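Beta-fructofuranosidase (Bifidobacterium adolescentis, PDB 6NOB) probably hydrolyses terminal beta-D-fructofuranoside residues, as in sucrose, in the manner of a family 32 glycoside hydrolase. Local coordinates at residues 116-121 / 588-593. Residues are numbered along the deposited sequence; the frame is centred on the assembly and turned at random.
Sequences GRSGAH and DRNVVE
The carboxylate of D588 accepts three hydrogen bonds from the loop 116-121. D588 OD1 accepts from G119 N at 3.0 Å, the nitrogen lying above the carboxylate plane. D588 OD2 takes two donors: A120 N, on its syn side, and the ring nitrogen H121 ND1, 2.8 Å away and directed at the anti lone pair. CG of D588 is anti to the backbone N (chi1 -176°), beside the carbonyl carbon. Ring and carboxylate planes are 23° apart, nearly coplanar. The imidazole is gripped at both nitrogens, because H121 NE2 donates to E593 OE2 in a tip-to-tip approach; D588 OD2 and E593 OE2 both lie near the ring plane, at its edge. E593 OE2 also accepts from L474 N, while OE1 forms a salt bridge with R476, so both oxygens are satisfied. Two carboxylates about one ring would probably favour a protonated imidazole. V591 CG1 lies over one face of the H121 ring, 3.8 Å from its centroid, a CH-pi contact. Farther along, R589 NE meets R117 O at 2.9 Å, with an N-H...O angle of 164° and the acceptor close to the guanidinium plane. N590 ND2 sits 2.9 Å from G116 O. The R117 guanidinium is taken up outside the contact, by a salt bridge to E123 and hydrogen bonds to the carbonyl oxygens of P124 and F125. The pattern, a beta-hairpin turn between strands 582-588 and 591-596 held against the loop preceding strand 127-138, fits the interface of the catalytic beta-propeller and C-terminal beta-sandwich of GH32 enzymes.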
ATOM      1  N   GLY A 116     -13.807  -7.783 -11.531  1.00 46.99           N
ATOM      2  CA  GLY A 116     -13.543  -6.854 -10.454  1.00 43.16           C
ATOM      3  C   GLY A 116     -12.225  -7.072  -9.741  1.00 48.45           C
ATOM      4  O   GLY A 116     -11.861  -6.253  -8.886  1.00 50.35           O
ATOM      5  N   ARG A 117     -11.505  -8.143 -10.057  1.00 47.12           N
ATOM      6  CA  ARG A 117     -10.205  -8.423  -9.469  1.00 47.43           C
ATOM      7  C   ARG A 117      -9.114  -8.292 -10.523  1.00 45.57           C
ATOM      8  O   ARG A 117      -9.353  -8.494 -11.717  1.00 45.55           O
ATOM      9  CB  ARG A 117     -10.157  -9.828  -8.856  1.00 44.47           C
ATOM     10  CG  ARG A 117     -11.351 -10.177  -7.988  1.00 42.57           C
ATOM     11  CD  ARG A 117     -10.991 -11.222  -6.943  1.00 41.08           C
ATOM     12  NE  ARG A 117     -10.031 -10.709  -5.970  1.00 39.35           N
ATOM     13  CZ  ARG A 117      -9.891 -11.179  -4.735  1.00 37.53           C
ATOM     14  NH1 ARG A 117      -8.992 -10.648  -3.919  1.00 35.64           N
ATOM     15  NH2 ARG A 117     -10.656 -12.176  -4.309  1.00 38.27           N
ATOM     16  N   SER A 118      -7.913  -7.941 -10.071  1.00 43.92           N
ATOM     17  CA  SER A 118      -6.758  -7.933 -10.952  1.00 44.26           C
ATOM     18  C   SER A 118      -6.174  -9.338 -11.055  1.00 43.16           C
ATOM     19  O   SER A 118      -6.470 -10.224 -10.250  1.00 35.55           O
ATOM     20  CB  SER A 118      -5.696  -6.958 -10.446  1.00 43.44           C
ATOM     21  OG  SER A 118      -5.090  -7.448  -9.261  1.00 44.42           O
ATOM     22  N   GLY A 119      -5.321  -9.535 -12.058  1.00 46.84           N
ATOM     23  CA  GLY A 119      -4.730 -10.839 -12.284  1.00 41.84           C
ATOM     24  C   GLY A 119      -3.310 -10.994 -11.775  1.00 46.49           C
ATOM     25  O   GLY A 119      -2.873 -12.116 -11.499  1.00 53.04           O
ATOM     26  N   ALA A 120      -2.576  -9.884 -11.640  1.00 44.19           N
ATOM     27  CA  ALA A 120      -1.156  -9.941 -11.318  1.00 40.52           C
ATOM     28  C   ALA A 120      -0.729  -9.025 -10.179  1.00 40.83           C
ATOM     29  O   ALA A 120       0.463  -8.992  -9.855  1.00 41.24           O
ATOM     30  CB  ALA A 120      -0.313  -9.609 -12.559  1.00 35.30           C
ATOM     31  N   HIS A 121      -1.645  -8.281  -9.572  1.00 41.12           N
ATOM     32  CA  HIS A 121      -1.327  -7.450  -8.421  1.00 39.65           C
ATOM     33  C   HIS A 121      -1.751  -8.163  -7.145  1.00 41.10           C
ATOM     34  O   HIS A 121      -2.702  -8.948  -7.142  1.00 44.39           O
ATOM     35  CB  HIS A 121      -2.019  -6.087  -8.512  1.00 35.74           C
ATOM     36  CG  HIS A 121      -1.530  -5.233  -9.641  1.00 37.91           C
ATOM     37  ND1 HIS A 121      -1.800  -5.519 -10.962  1.00 33.58           N
ATOM     38  CD2 HIS A 121      -0.795  -4.095  -9.645  1.00 32.32           C
ATOM     39  CE1 HIS A 121      -1.246  -4.599 -11.732  1.00 39.76           C
ATOM     40  NE2 HIS A 121      -0.631  -3.722 -10.958  1.00 40.36           N
ATOM     41  N   ASP A 588      -3.758  -4.518 -16.193  1.00 40.83           N
ATOM     42  CA  ASP A 588      -4.050  -5.795 -15.547  1.00 41.50           C
ATOM     43  C   ASP A 588      -5.530  -5.819 -15.148  1.00 45.99           C
ATOM     44  O   ASP A 588      -5.876  -5.680 -13.973  1.00 48.58           O
ATOM     45  CB  ASP A 588      -3.128  -6.009 -14.344  1.00 40.70           C
ATOM     46  CG  ASP A 588      -3.319  -7.362 -13.687  1.00 42.53           C
ATOM     47  OD1 ASP A 588      -3.870  -8.276 -14.338  1.00 43.74           O
ATOM     48  OD2 ASP A 588      -2.911  -7.508 -12.517  1.00 37.56           O
ATOM     49  N   ARG A 589      -6.399  -5.977 -16.152  1.00 48.45           N
ATOM     50  CA  ARG A 589      -7.838  -6.167 -15.979  1.00 48.48           C
ATOM     51  C   ARG A 589      -8.549  -4.940 -15.412  1.00 51.52           C
ATOM     52  O   ARG A 589      -9.499  -4.439 -16.025  1.00 50.09           O
ATOM     53  CB  ARG A 589      -8.109  -7.393 -15.100  1.00 42.45           C
ATOM     54  CG  ARG A 589      -7.813  -8.714 -15.799  1.00 42.78           C
ATOM     55  CD  ARG A 589      -7.517  -9.822 -14.803  1.00 42.04           C
ATOM     56  NE  ARG A 589      -8.686 -10.163 -13.999  1.00 47.94           N
ATOM     57  CZ  ARG A 589      -9.607 -11.052 -14.359  1.00 50.08           C
ATOM     58  NH1 ARG A 589      -9.496 -11.693 -15.516  1.00 46.92           N
ATOM     59  NH2 ARG A 589     -10.638 -11.302 -13.563  1.00 47.27           N
ATOM     60  N   ASN A 590      -8.119  -4.446 -14.245  1.00 54.29           N
ATOM     61  CA  ASN A 590      -8.808  -3.311 -13.640  1.00 50.68           C
ATOM     62  C   ASN A 590      -7.850  -2.267 -13.074  1.00 47.15           C
ATOM     63  O   ASN A 590      -8.237  -1.513 -12.173  1.00 41.16           O
ATOM     64  CB  ASN A 590      -9.772  -3.777 -12.539  1.00 48.52           C
ATOM     65  CG  ASN A 590      -9.061  -4.451 -11.376  1.00 50.18           C
ATOM     66  OD1 ASN A 590      -7.841  -4.632 -11.390  1.00 50.97           O
ATOM     67  ND2 ASN A 590      -9.826  -4.824 -10.356  1.00 47.43           N
ATOM     68  N   VAL A 591      -6.619  -2.199 -13.573  1.00 44.22           N
ATOM     69  CA  VAL A 591      -5.651  -1.215 -13.103  1.00 38.64           C
ATOM     70  C   VAL A 591      -4.602  -1.034 -14.191  1.00 42.18           C
ATOM     71  O   VAL A 591      -4.212  -1.992 -14.864  1.00 44.19           O
ATOM     72  CB  VAL A 591      -5.023  -1.644 -11.753  1.00 41.41           C
ATOM     73  CG1 VAL A 591      -4.319  -2.993 -11.885  1.00 39.57           C
ATOM     74  CG2 VAL A 591      -4.067  -0.577 -11.227  1.00 40.60           C
ATOM     75  N   VAL A 592      -4.163   0.210 -14.372  1.00 44.13           N
ATOM     76  CA  VAL A 592      -3.138   0.551 -15.349  1.00 41.15           C
ATOM     77  C   VAL A 592      -1.945   1.138 -14.609  1.00 43.87           C
ATOM     78  O   VAL A 592      -2.095   1.797 -13.576  1.00 44.09           O
ATOM     79  CB  VAL A 592      -3.664   1.535 -16.423  1.00 36.63           C
ATOM     80  CG1 VAL A 592      -3.810   2.938 -15.853  1.00 35.03           C
ATOM     81  CG2 VAL A 592      -2.755   1.543 -17.643  1.00 34.75           C
ATOM     82  N   GLU A 593      -0.750   0.857 -15.124  1.00 45.43           N
ATOM     83  CA  GLU A 593       0.481   1.476 -14.642  1.00 43.61           C
ATOM     84  C   GLU A 593       1.339   1.795 -15.856  1.00 47.93           C
ATOM     85  O   GLU A 593       1.661   0.897 -16.642  1.00 51.05           O
ATOM     86  CB  GLU A 593       1.231   0.564 -13.663  1.00 38.27           C
ATOM     87  CG  GLU A 593       0.401   0.135 -12.459  1.00 45.31           C
ATOM     88  CD  GLU A 593       1.226  -0.524 -11.375  1.00 47.09           C
ATOM     89  OE1 GLU A 593       2.074   0.166 -10.775  1.00 49.30           O
ATOM     90  OE2 GLU A 593       1.023  -1.731 -11.121  1.00 44.97           O
TER